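PDB 3OTT: Two-component system sensor histidine kinase from Bacteroides thetaiotaomicron, which probably senses saccharides through this extracellular part, a pair of beta-propellers and a beta-sandwich domain, and is predicted to signal inside the cell as a histidine kinase and transcription regulator. Local coordinates for residues 88-92 and 658-662; 321-325 and 359-363; 340-345 and 373-378; 693-699 and 712-717. One frame throughout, in Å; residues are numbered along the deposited sequence.

Contact 1 (88-92 and 658-662)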
loop_
_atom_site.group_PDB
_atom_site.type_symbol
_atom_site.label_atom_id
_atom_site.label_comp_id
_atom_site.label_asym_id
_atom_site.label_seq_id
_atom_site.Cartn_x
_atom_site.Cartn_y
_atom_site.Cartn_z
ATOM N N ASN B 88 -28.310 1.351 -10.808
ATOM C CA ASN B 88 -27.868 1.587 -9.419
ATOM C C ASN B 88 -28.123 0.332 -8.596
ATOM O O ASN B 88 -29.231 0.059 -8.253
ATOM C CB ASN B 88 -28.543 2.843 -8.815
ATOM C CG ASN B 88 -28.051 3.167 -7.401
ATOM O OD1 ASN B 88 -27.549 2.298 -6.700
ATOM N ND2 ASN B 88 -28.208 4.438 -6.977
ATOM N N TYR B 89 -27.093 -0.433 -8.289
ATOM C CA TYR B 89 -27.323 -1.704 -7.655
ATOM C C TYR B 89 -27.609 -1.581 -6.140
ATOM O O TYR B 89 -28.138 -2.525 -5.516
ATOM C CB TYR B 89 -26.152 -2.649 -7.957
ATOM C CG TYR B 89 -24.848 -2.362 -7.200
ATOM C CD1 TYR B 89 -24.663 -2.771 -5.878
ATOM C CD2 TYR B 89 -23.807 -1.673 -7.823
ATOM C CE1 TYR B 89 -23.444 -2.545 -5.207
ATOM C CE2 TYR B 89 -22.579 -1.422 -7.157
ATOM C CZ TYR B 89 -22.419 -1.830 -5.867
ATOM O OH TYR B 89 -21.226 -1.577 -5.266
ATOM N N ARG B 90 -27.298 -0.432 -5.545
ATOM C CA ARG B 90 -27.608 -0.254 -4.126
ATOM C C ARG B 90 -29.067 0.152 -4.002
ATOM O O ARG B 90 -29.779 -0.339 -3.144
ATOM C CB ARG B 90 -26.740 0.813 -3.425
ATOM C CG ARG B 90 -25.326 0.361 -3.253
ATOM C CD ARG B 90 -24.467 1.461 -2.619
ATOM N NE ARG B 90 -23.072 1.002 -2.717
ATOM C CZ ARG B 90 -22.467 0.254 -1.806
ATOM N NH1 ARG B 90 -23.128 -0.081 -0.678
ATOM N NH2 ARG B 90 -21.203 -0.117 -1.997
ATOM N N ALA B 91 -29.510 1.056 -4.843
ATOM C CA ALA B 91 -30.911 1.450 -4.777
ATOM C C ALA B 91 -31.821 0.444 -5.508
ATOM O O ALA B 91 -33.011 0.403 -5.262
ATOM C CB ALA B 91 -31.121 2.903 -5.324
ATOM N N ASP B 92 -31.260 -0.397 -6.383
ATOM C CA ASP B 92 -32.077 -1.265 -7.236
ATOM C C ASP B 92 -33.039 -0.494 -8.178
ATOM O O ASP B 92 -34.209 -0.844 -8.277
ATOM C CB ASP B 92 -32.789 -2.366 -6.376
ATOM C CG ASP B 92 -33.645 -3.311 -7.217
ATOM O OD1 ASP B 92 -33.322 -3.607 -8.394
ATOM O OD2 ASP B 92 -34.700 -3.732 -6.729
ATOM N N ASN B 658 -34.389 -2.129 -0.843
ATOM C CA ASN B 658 -33.423 -3.158 -1.222
ATOM C C ASN B 658 -33.023 -3.916 -0.003
ATOM O O ASN B 658 -32.284 -3.401 0.866
ATOM C CB ASN B 658 -32.177 -2.608 -1.923
ATOM C CG ASN B 658 -31.393 -3.746 -2.684
ATOM O OD1 ASN B 658 -31.550 -4.928 -2.380
ATOM N ND2 ASN B 658 -30.609 -3.384 -3.660
ATOM N N ILE B 659 -33.488 -5.167 0.024
ATOM C CA ILE B 659 -33.354 -6.069 1.158
ATOM C C ILE B 659 -31.883 -6.278 1.526
ATOM O O ILE B 659 -31.560 -6.467 2.697
ATOM C CB ILE B 659 -34.085 -7.416 0.890
ATOM C CG1 ILE B 659 -34.254 -8.235 2.175
ATOM C CG2 ILE B 659 -33.344 -8.299 -0.180
ATOM C CD1 ILE B 659 -35.115 -7.572 3.218
ATOM N N ARG B 660 -30.982 -6.221 0.540
ATOM C CA ARG B 660 -29.570 -6.434 0.825
ATOM C C ARG B 660 -28.960 -5.331 1.702
ATOM O O ARG B 660 -28.008 -5.591 2.406
ATOM C CB ARG B 660 -28.820 -6.581 -0.490
ATOM C CG ARG B 660 -27.295 -6.935 -0.386
ATOM C CD ARG B 660 -26.606 -6.674 -1.743
ATOM N NE ARG B 660 -25.168 -6.914 -1.641
ATOM C CZ ARG B 660 -24.299 -6.850 -2.647
ATOM N NH1 ARG B 660 -24.693 -6.547 -3.873
ATOM N NH2 ARG B 660 -23.031 -7.111 -2.410
ATOM N N TYR B 661 -29.552 -4.119 1.677
ATOM C CA TYR B 661 -28.995 -2.922 2.315
ATOM C C TYR B 661 -29.865 -2.327 3.411
ATOM O O TYR B 661 -29.800 -1.102 3.677
ATOM C CB TYR B 661 -28.691 -1.852 1.243
ATOM C CG TYR B 661 -27.569 -2.301 0.319
ATOM C CD1 TYR B 661 -26.239 -2.438 0.789
ATOM C CD2 TYR B 661 -27.850 -2.648 -1.001
ATOM C CE1 TYR B 661 -25.238 -2.897 -0.060
ATOM C CE2 TYR B 661 -26.853 -3.114 -1.861
ATOM C CZ TYR B 661 -25.561 -3.230 -1.394
ATOM O OH TYR B 661 -24.631 -3.707 -2.278
ATOM N N THR B 662 -30.724 -3.154 4.008
ATOM C CA THR B 662 -31.653 -2.653 4.995
ATOM C C THR B 662 -31.491 -3.433 6.252
ATOM O O THR B 662 -31.414 -4.652 6.210
ATOM C CB THR B 662 -33.130 -2.800 4.569
ATOM O OG1 THR B 662 -33.239 -2.597 3.169
ATOM C CG2 THR B 662 -33.924 -1.703 5.200
HETATM O O HOH W 1 -27.583 -5.678 -4.749
#
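Two loops meet here, one the turn between strands 84-88 and 93-94, the other the approach to strand 664-667. Residues 89-91 have helical backbone angles without regular helical bonds, while residues 659-660 form a short 3-10 segment. The backbones stay apart, with CA-CA distances of 6.3 Å for Ala91-Asn658 and 7.1 Å for Arg90-Tyr661, so side chains must span the gap. Both turns are held by asparagine. Asn88 OD1 accepts from Arg90 N and Ala91 N, both at 3.0 Å, and Asn658 OD1 accepts from Arg660 N at 3.2 Å, giving an Asx turn in each segment. Asn658 works twice: besides capturing Arg660 N through OD1, it sends ND2 across to donate to Arg90 O (3.2 Å, N-H...O angle 146°). Tyr661 lays one ring face against Arg90 CG, and its OH lies 3.4 Å from Tyr89 CE1, at the edge of the Tyr89 ring; that hydroxyl is hydrogen-bonded to Glu32. A water links Tyr89 O (3.3 Å) to Arg660 NH1 (3.1 Å), which also forms a salt bridge with Asp30. Arg90 NE bonds to Asn73 O, and its side chain packs on Met363 of the second subunit. This loop-to-loop contact forms an interdomain junction: a turn in a four-stranded propeller blade docks on the beta-sandwich region, near the pocket occupied by the hexatantalum dodecabromide cluster.

Contact 2 (321-325 and 359-363)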
loop_
_atom_site.group_PDB
_atom_site.type_symbol
_atom_site.label_atom_id
_atom_site.label_comp_id
_atom_site.label_asym_id
_atom_site.label_seq_id
_atom_site.Cartn_x
_atom_site.Cartn_y
_atom_site.Cartn_z
ATOM N N GLY B 321 1.665 -1.583 2.573
ATOM C CA GLY B 321 2.595 -2.447 1.824
ATOM C C GLY B 321 3.872 -2.842 2.565
ATOM O O GLY B 321 4.766 -3.420 1.956
ATOM N N ASP B 322 3.994 -2.521 3.857
ATOM C CA ASP B 322 5.189 -2.925 4.671
ATOM C C ASP B 322 5.349 -4.441 4.792
ATOM O O ASP B 322 4.377 -5.163 4.948
ATOM C CB ASP B 322 5.119 -2.348 6.091
ATOM C CG ASP B 322 5.357 -0.829 6.135
ATOM O OD1 ASP B 322 6.340 -0.352 5.548
ATOM O OD2 ASP B 322 4.572 -0.097 6.777
ATOM N N GLY B 323 6.579 -4.911 4.751
ATOM C CA GLY B 323 6.853 -6.307 4.855
ATOM C C GLY B 323 7.085 -6.765 6.288
ATOM O O GLY B 323 7.271 -5.946 7.159
ATOM N N ASN B 324 7.018 -8.082 6.510
ATOM C CA ASN B 324 7.439 -8.675 7.720
ATOM C C ASN B 324 7.719 -10.098 7.432
ATOM O O ASN B 324 6.991 -10.689 6.679
ATOM C CB ASN B 324 6.348 -8.599 8.794
ATOM C CG ASN B 324 6.920 -8.679 10.196
ATOM O OD1 ASN B 324 8.019 -9.160 10.400
ATOM N ND2 ASN B 324 6.209 -8.132 11.150
ATOM N N GLN B 325 8.765 -10.670 8.011
ATOM C CA GLN B 325 8.936 -12.123 8.030
ATOM C C GLN B 325 8.547 -12.659 9.428
ATOM O O GLN B 325 9.170 -12.315 10.440
ATOM C CB GLN B 325 10.386 -12.490 7.734
ATOM C CG GLN B 325 10.648 -14.030 7.749
ATOM C CD GLN B 325 10.262 -14.653 6.441
ATOM O OE1 GLN B 325 10.455 -14.049 5.387
ATOM N NE2 GLN B 325 9.708 -15.871 6.493
ATOM N N ILE B 359 -2.688 -2.994 15.015
ATOM C CA ILE B 359 -1.683 -2.058 15.493
ATOM C C ILE B 359 -0.297 -2.672 15.262
ATOM O O ILE B 359 -0.053 -3.832 15.610
ATOM C CB ILE B 359 -1.889 -1.757 16.974
ATOM C CG1 ILE B 359 -3.260 -1.121 17.174
ATOM C CG2 ILE B 359 -0.808 -0.834 17.519
ATOM C CD1 ILE B 359 -3.637 -1.083 18.645
ATOM N N TRP B 360 0.619 -1.885 14.709
ATOM C CA TRP B 360 1.878 -2.423 14.290
ATOM C C TRP B 360 2.964 -1.687 15.057
ATOM O O TRP B 360 3.196 -0.487 14.782
ATOM C CB TRP B 360 2.074 -2.227 12.789
ATOM C CG TRP B 360 3.229 -3.032 12.215
ATOM C CD1 TRP B 360 4.331 -3.505 12.881
ATOM C CD2 TRP B 360 3.360 -3.455 10.854
ATOM N NE1 TRP B 360 5.133 -4.207 12.014
ATOM C CE2 TRP B 360 4.549 -4.201 10.764
ATOM C CE3 TRP B 360 2.558 -3.280 9.692
ATOM C CZ2 TRP B 360 4.983 -4.764 9.566
ATOM C CZ3 TRP B 360 2.983 -3.834 8.495
ATOM C CH2 TRP B 360 4.187 -4.577 8.437
ATOM N N TYR B 361 3.584 -2.411 16.012
ATOM C CA TYR B 361 4.620 -1.879 16.906
ATOM C C TYR B 361 5.983 -2.043 16.252
ATOM O O TYR B 361 6.358 -3.173 15.814
ATOM C CB TYR B 361 4.634 -2.610 18.243
ATOM C CG TYR B 361 3.413 -2.341 19.049
ATOM C CD1 TYR B 361 2.240 -3.131 18.881
ATOM C CD2 TYR B 361 3.375 -1.281 19.965
ATOM C CE1 TYR B 361 1.053 -2.849 19.605
ATOM C CE2 TYR B 361 2.177 -1.001 20.721
ATOM C CZ TYR B 361 1.027 -1.802 20.500
ATOM O OH TYR B 361 -0.136 -1.566 21.173
ATOM N N ARG B 362 6.688 -0.923 16.090
ATOM C CA ARG B 362 8.066 -1.035 15.611
ATOM C C ARG B 362 8.932 0.081 16.010
ATOM O O ARG B 362 8.432 1.122 16.480
ATOM C CB ARG B 362 8.185 -1.243 14.122
ATOM C CG ARG B 362 7.711 -0.185 13.347
ATOM C CD ARG B 362 6.455 -0.690 12.700
ATOM N NE ARG B 362 6.566 -0.974 11.272
ATOM C CZ ARG B 362 5.767 -0.381 10.385
ATOM N NH1 ARG B 362 4.862 0.501 10.820
ATOM N NH2 ARG B 362 5.851 -0.656 9.092
ATOM N N MET B 363 10.223 -0.153 15.842
ATOM C CA MET B 363 11.185 0.840 16.146
ATOM C C MET B 363 11.017 1.962 15.149
ATOM O O MET B 363 10.997 1.744 13.944
ATOM C CB MET B 363 12.610 0.237 16.140
ATOM C CG MET B 363 13.734 1.236 15.924
ATOM S SD MET B 363 14.198 2.159 17.394
ATOM C CE MET B 363 13.057 3.536 17.475
#
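The one ionic interaction joins Asp322 to Arg362: Asp322 OD2 lies 2.7 Å from Arg362 NH2, near the guanidinium plane. It is a salt bridge that includes a weak hydrogen bond (N-H...O angle 148°). Van der Waals contact centres on the Trp360 indole, which extends from strand 359-361 toward the loop and accounts for the wide spacing of the backbones, 10.2 Å between the CA atoms of Asp322 and Trp360. Its CH2 meets Asp322 CB at 3.4 Å, and its CZ2 lies 3.5 Å from Gly323 O, which approaches the ring edge, and 3.9 Å from Asn324 ND2. Polar groups beside the indole are tied together by Asn343, outside both segments: Asn343 O accepts from Trp360 NE1, Asn343 ND2 donates to Gly323 O, and Asn343 N donates to Asn324 OD1. Asn324 ND2 in turn bonds to Gly344 O. The loop leading into the first strand of a propeller blade is thus attached to that blade's fourth strand across the turn between the middle two. With 194 Å² buried in a surface setting, the chemistry implies a mixed contact, one charge pair beside an aromatic surface whose indole nitrogen is already hydrogen-bonded to Asn343 O.

Contact 3 (340-345 and 373-378)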
loop_
_atom_site.group_PDB
_atom_site.type_symbol
_atom_site.label_atom_id
_atom_site.label_comp_id
_atom_site.label_asym_id
_atom_site.label_seq_id
_atom_site.Cartn_x
_atom_site.Cartn_y
_atom_site.Cartn_z
ATOM N N GLY B 340 4.544 -11.516 14.912
ATOM C CA GLY B 340 5.776 -10.685 14.875
ATOM C C GLY B 340 6.917 -11.436 14.198
ATOM O O GLY B 340 6.884 -12.680 14.018
ATOM N N GLY B 341 7.946 -10.694 13.847
ATOM C CA GLY B 341 9.131 -11.291 13.253
ATOM C C GLY B 341 10.218 -10.269 13.026
ATOM O O GLY B 341 10.503 -9.505 13.900
ATOM N N ALA B 342 10.753 -10.207 11.824
ATOM C CA ALA B 342 11.917 -9.354 11.518
ATOM C C ALA B 342 11.544 -7.909 11.622
ATOM O O ALA B 342 12.354 -7.106 12.021
ATOM C CB ALA B 342 12.414 -9.630 10.097
ATOM N N ASN B 343 10.336 -7.542 11.196
ATOM C CA ASN B 343 10.002 -6.125 11.078
ATOM C C ASN B 343 8.930 -5.685 12.057
ATOM O O ASN B 343 7.950 -5.045 11.635
ATOM C CB ASN B 343 9.516 -5.791 9.650
ATOM C CG ASN B 343 9.504 -4.246 9.366
ATOM O OD1 ASN B 343 10.236 -3.456 10.013
ATOM N ND2 ASN B 343 8.658 -3.823 8.410
ATOM N N GLY B 344 9.081 -6.025 13.341
ATOM C CA GLY B 344 8.115 -5.563 14.352
ATOM C C GLY B 344 6.942 -6.507 14.637
ATOM O O GLY B 344 6.914 -7.675 14.197
ATOM N N LEU B 345 5.947 -6.012 15.358
ATOM C CA LEU B 345 4.936 -6.884 15.938
ATOM C C LEU B 345 3.537 -6.324 15.703
ATOM O O LEU B 345 3.240 -5.188 16.070
ATOM C CB LEU B 345 5.205 -7.033 17.454
ATOM C CG LEU B 345 4.253 -7.823 18.359
ATOM C CD1 LEU B 345 4.236 -9.324 18.098
ATOM C CD2 LEU B 345 4.547 -7.563 19.882
ATOM N N ASN B 373 13.020 -4.020 16.365
ATOM C CA ASN B 373 12.091 -4.678 15.458
ATOM C C ASN B 373 12.099 -6.214 15.480
ATOM O O ASN B 373 11.080 -6.864 15.138
ATOM C CB ASN B 373 12.357 -4.182 14.030
ATOM C CG ASN B 373 11.740 -2.827 13.787
ATOM O OD1 ASN B 373 10.856 -2.407 14.522
ATOM N ND2 ASN B 373 12.204 -2.140 12.797
ATOM N N ARG B 374 13.227 -6.792 15.840
ATOM C CA ARG B 374 13.404 -8.224 15.689
ATOM C C ARG B 374 12.808 -8.953 16.913
ATOM O O ARG B 374 13.340 -8.893 18.008
ATOM C CB ARG B 374 14.884 -8.555 15.450
ATOM C CG ARG B 374 15.192 -9.994 15.061
ATOM C CD ARG B 374 16.541 -10.155 14.286
ATOM N NE ARG B 374 16.588 -9.458 13.011
ATOM C CZ ARG B 374 16.110 -9.922 11.856
ATOM N NH1 ARG B 374 15.541 -11.155 11.745
ATOM N NH2 ARG B 374 16.221 -9.159 10.787
ATOM N N ILE B 375 11.663 -9.582 16.700
ATOM C CA ILE B 375 10.893 -10.253 17.723
ATOM C C ILE B 375 11.365 -11.690 17.672
ATOM O O ILE B 375 11.524 -12.264 16.560
ATOM C CB ILE B 375 9.388 -10.268 17.339
ATOM C CG1 ILE B 375 8.867 -8.838 17.030
ATOM C CG2 ILE B 375 8.584 -10.919 18.476
ATOM C CD1 ILE B 375 9.209 -7.869 18.081
ATOM N N ARG B 376 11.609 -12.275 18.840
ATOM C CA ARG B 376 12.118 -13.654 18.920
ATOM C C ARG B 376 11.165 -14.588 19.696
ATOM O O ARG B 376 11.197 -15.784 19.513
ATOM C CB ARG B 376 13.552 -13.680 19.473
ATOM C CG ARG B 376 14.445 -12.556 18.947
ATOM C CD ARG B 376 15.917 -12.770 19.018
ATOM N NE ARG B 376 16.229 -13.712 18.024
ATOM C CZ ARG B 376 17.044 -13.592 16.974
ATOM N NH1 ARG B 376 17.787 -12.505 16.686
ATOM N NH2 ARG B 376 17.097 -14.671 16.222
ATOM N N HIS B 377 10.261 -14.036 20.488
ATOM C CA HIS B 377 9.346 -14.869 21.237
ATOM C C HIS B 377 8.250 -14.044 21.868
ATOM O O HIS B 377 8.490 -12.905 22.289
ATOM C CB HIS B 377 10.037 -15.735 22.294
ATOM C CG HIS B 377 9.210 -16.902 22.740
ATOM N ND1 HIS B 377 8.982 -17.196 24.072
ATOM C CD2 HIS B 377 8.511 -17.821 22.030
ATOM C CE1 HIS B 377 8.215 -18.273 24.156
ATOM N NE2 HIS B 377 7.925 -18.674 22.926
ATOM N N ILE B 378 7.041 -14.601 21.831
ATOM C CA ILE B 378 5.872 -14.014 22.454
ATOM C C ILE B 378 5.308 -15.023 23.493
ATOM O O ILE B 378 5.122 -16.211 23.183
ATOM C CB ILE B 378 4.799 -13.654 21.391
ATOM C CG1 ILE B 378 5.446 -12.889 20.242
ATOM C CG2 ILE B 378 3.634 -12.830 22.042
ATOM C CD1 ILE B 378 4.517 -12.771 18.941
HETATM O O HOH W 2 12.920 -3.341 10.370
#
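Ile375 turns its side chain toward the 340-345 hairpin and lies over the glycine-lined backbone: its CG1 is 3.6 Å from Gly344 O and 4.1 Å from Leu345 CB. An ideal CB on Gly340 would sit only 3.1 Å from Ile375 CG1 and would clash with Leu345 CD1, so the bare backbone makes room for this packing. Further in, Leu345 CD1 touches Ile378 CD1 at 3.6 Å. Two backbone hydrogen bonds fix the register: Ile375 N donates to Gly341 O (3.0 Å, 176°) and Gly344 N to Asn373 O (2.8 Å, 140°). The segments belong to successive four-stranded blades of a beta-propeller, so the hairpin turn of one blade, between strands 337-341 and 344-348, meets the entrance to the innermost strand of the next, 375-380. At Gly344 the phi/psi pair of 92/-168 would jam a CB against the preceding carbonyl. At the polar end, a water donates to Asn343 OD1 (2.7 Å) and accepts from Asn373 ND2 (2.8 Å); Asn373 OD1 accepts from Met363 N, and Asn343 ND2 hydrogen-bonds to Gly323 O. Ala342 CA lies over one face of the Arg374 guanidinium, whose NH1 bonds to Gln129 and whose NH2 forms salt bridges to Asp72 and Asp113, all three of the second subunit.

Contact 4 (693-699 and 712-717)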
loop_
_atom_site.group_PDB
_atom_site.type_symbol
_atom_site.label_atom_id
_atom_site.label_comp_id
_atom_site.label_asym_id
_atom_site.label_seq_id
_atom_site.Cartn_x
_atom_site.Cartn_y
_atom_site.Cartn_z
ATOM N N TYR B 693 -31.940 -20.084 12.126
ATOM C CA TYR B 693 -32.669 -18.824 12.117
ATOM C C TYR B 693 -33.725 -18.830 13.178
ATOM O O TYR B 693 -34.208 -19.908 13.594
ATOM C CB TYR B 693 -33.306 -18.561 10.742
ATOM C CG TYR B 693 -34.445 -19.479 10.343
ATOM C CD1 TYR B 693 -34.198 -20.721 9.769
ATOM C CD2 TYR B 693 -35.758 -19.088 10.513
ATOM C CE1 TYR B 693 -35.245 -21.575 9.397
ATOM C CE2 TYR B 693 -36.836 -19.932 10.163
ATOM C CZ TYR B 693 -36.573 -21.160 9.609
ATOM O OH TYR B 693 -37.611 -21.965 9.258
ATOM N N ARG B 694 -34.135 -17.637 13.583
ATOM C CA ARG B 694 -35.245 -17.484 14.518
ATOM C C ARG B 694 -35.872 -16.112 14.314
ATOM O O ARG B 694 -35.177 -15.160 13.923
ATOM C CB ARG B 694 -34.769 -17.648 15.966
ATOM C CG ARG B 694 -33.768 -16.599 16.398
ATOM C CD ARG B 694 -33.002 -17.070 17.631
ATOM N NE ARG B 694 -33.838 -17.043 18.837
ATOM C CZ ARG B 694 -33.677 -17.863 19.868
ATOM N NH1 ARG B 694 -32.710 -18.784 19.863
ATOM N NH2 ARG B 694 -34.476 -17.769 20.912
ATOM N N LEU B 695 -37.178 -16.005 14.562
ATOM C CA LEU B 695 -37.808 -14.708 14.481
ATOM C C LEU B 695 -38.225 -14.219 15.878
ATOM O O LEU B 695 -39.216 -14.685 16.408
ATOM C CB LEU B 695 -39.006 -14.751 13.485
ATOM C CG LEU B 695 -39.776 -13.446 13.221
ATOM C CD1 LEU B 695 -38.868 -12.453 12.558
ATOM C CD2 LEU B 695 -41.070 -13.625 12.405
ATOM N N GLU B 696 -37.474 -13.288 16.455
ATOM C CA GLU B 696 -37.823 -12.698 17.742
ATOM C C GLU B 696 -39.205 -12.071 17.706
ATOM O O GLU B 696 -39.504 -11.293 16.818
ATOM C CB GLU B 696 -36.803 -11.653 18.212
ATOM C CG GLU B 696 -35.526 -12.240 18.834
ATOM C CD GLU B 696 -35.813 -13.107 20.082
ATOM O OE1 GLU B 696 -36.668 -12.710 20.943
ATOM O OE2 GLU B 696 -35.186 -14.200 20.172
ATOM N N GLY B 697 -40.045 -12.455 18.668
ATOM C CA GLY B 697 -41.445 -12.027 18.712
ATOM C C GLY B 697 -42.387 -13.155 18.282
ATOM O O GLY B 697 -43.620 -13.013 18.320
ATOM N N MET B 698 -41.792 -14.283 17.894
ATOM C CA MET B 698 -42.530 -15.395 17.312
ATOM C C MET B 698 -41.887 -16.637 17.861
ATOM O O MET B 698 -42.508 -17.332 18.658
ATOM C CB MET B 698 -42.491 -15.335 15.780
ATOM C CG MET B 698 -43.144 -16.510 15.016
ATOM S SD MET B 698 -44.884 -16.695 15.408
ATOM C CE MET B 698 -45.571 -15.171 14.716
ATOM N N ASP B 699 -40.643 -16.884 17.485
ATOM C CA ASP B 699 -39.901 -18.078 17.882
ATOM C C ASP B 699 -39.293 -17.975 19.259
ATOM O O ASP B 699 -38.826 -16.907 19.668
ATOM C CB ASP B 699 -38.756 -18.355 16.918
ATOM C CG ASP B 699 -39.236 -18.869 15.592
ATOM O OD1 ASP B 699 -39.980 -19.882 15.539
ATOM O OD2 ASP B 699 -38.872 -18.248 14.593
ATOM N N ILE B 712 -36.173 -18.796 3.861
ATOM C CA ILE B 712 -36.791 -18.759 5.162
ATOM C C ILE B 712 -38.208 -18.195 5.000
ATOM O O ILE B 712 -38.366 -17.139 4.429
ATOM C CB ILE B 712 -35.990 -17.871 6.106
ATOM C CG1 ILE B 712 -34.659 -18.564 6.464
ATOM C CG2 ILE B 712 -36.824 -17.490 7.407
ATOM C CD1 ILE B 712 -33.703 -17.626 7.263
ATOM N N THR B 713 -39.224 -18.923 5.473
ATOM C CA THR B 713 -40.597 -18.516 5.236
ATOM C C THR B 713 -41.423 -18.417 6.543
ATOM O O THR B 713 -41.427 -19.335 7.376
ATOM C CB THR B 713 -41.283 -19.405 4.132
ATOM O OG1 THR B 713 -42.600 -18.884 3.805
ATOM C CG2 THR B 713 -41.478 -20.848 4.630
ATOM N N TYR B 714 -42.127 -17.304 6.704
ATOM C CA TYR B 714 -43.094 -17.152 7.802
ATOM C C TYR B 714 -44.422 -16.785 7.222
ATOM O O TYR B 714 -44.482 -15.992 6.317
ATOM C CB TYR B 714 -42.653 -16.031 8.731
ATOM C CG TYR B 714 -41.618 -16.487 9.673
ATOM C CD1 TYR B 714 -40.270 -16.267 9.387
ATOM C CD2 TYR B 714 -41.946 -17.173 10.849
ATOM C CE1 TYR B 714 -39.266 -16.713 10.205
ATOM C CE2 TYR B 714 -40.896 -17.628 11.727
ATOM C CZ TYR B 714 -39.569 -17.388 11.374
ATOM O OH TYR B 714 -38.498 -17.776 12.150
ATOM N N SER B 715 -45.497 -17.360 7.736
ATOM C CA SER B 715 -46.859 -17.011 7.245
ATOM C C SER B 715 -47.758 -16.414 8.354
ATOM O O SER B 715 -47.467 -16.577 9.550
ATOM C CB SER B 715 -47.480 -18.245 6.620
ATOM O OG SER B 715 -47.720 -19.167 7.657
ATOM N N ASN B 716 -48.806 -15.677 7.952
ATOM C CA ASN B 716 -49.782 -15.094 8.862
ATOM C C ASN B 716 -49.216 -14.305 10.038
ATOM O O ASN B 716 -49.688 -14.473 11.179
ATOM C CB ASN B 716 -50.674 -16.180 9.465
ATOM C CG ASN B 716 -51.231 -17.105 8.453
ATOM O OD1 ASN B 716 -51.047 -18.318 8.559
ATOM N ND2 ASN B 716 -51.941 -16.557 7.471
ATOM N N LEU B 717 -48.240 -13.432 9.789
ATOM C CA LEU B 717 -47.752 -12.633 10.866
ATOM C C LEU B 717 -48.782 -11.589 11.229
ATOM O O LEU B 717 -49.430 -11.040 10.345
ATOM C CB LEU B 717 -46.406 -12.008 10.545
ATOM C CG LEU B 717 -45.327 -13.070 10.260
ATOM C CD1 LEU B 717 -44.118 -12.432 9.651
ATOM C CD2 LEU B 717 -44.972 -13.724 11.597
HETATM O O HOH W 3 -39.010 -21.329 7.010
#
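At the apolar centre, Leu695 CD2 sits 3.8 Å from the centroid of the Tyr714 ring and 5° off its normal, a CH-pi contact squarely over the face. A second one places Ile712 CG1 4.0 Å from the Tyr693 ring centroid, 13° off the normal. Leu717 CD2 extends the cluster, 4.0 Å from Leu695 CD2 and 3.5 Å from Met698 CE. Toward the edge, Tyr714 OH donates to Asp699 OD2 at 2.5 Å, and the same oxygen accepts from Leu695 N at 2.8 Å, so one carboxylate oxygen holds both the turn and the tyrosine. A water bridges Tyr693 OH (2.7 Å) and Thr713 N (2.9 Å). The short strand axes approach to 9.4 Å at 32°, a spacing that fits face-to-face sheet packing in the beta-sandwich of the Y_Y_Y domain. Strand 691-696 lies between 720-728 and 703-704 in one sheet; strand 711-714 edges the other, beside 674-679.

Overall arrangement
From the N terminus, the chain first leaves contact 1 at residues 88-92 and returns to it only at 658-662, closing a loop of 565 intervening residues that joins an early propeller blade to the sandwich region. Contacts 2 and 3 both nest inside that loop. Their segments alternate along the chain, so they cross: 321-325, 340-345, 359-363, then 373-378. With centres about 9 Å apart, they touch through Tyr361 N-Leu345 O (2.8 Å); contact 2 closes one blade on itself, contact 3 ties that blade to the next, and both meet the second subunit. Contact 4 follows in series, a local closure between the two sandwich sheets, its centre about 23 Å from that of contact 1 but about 51 Å from that of contact 3.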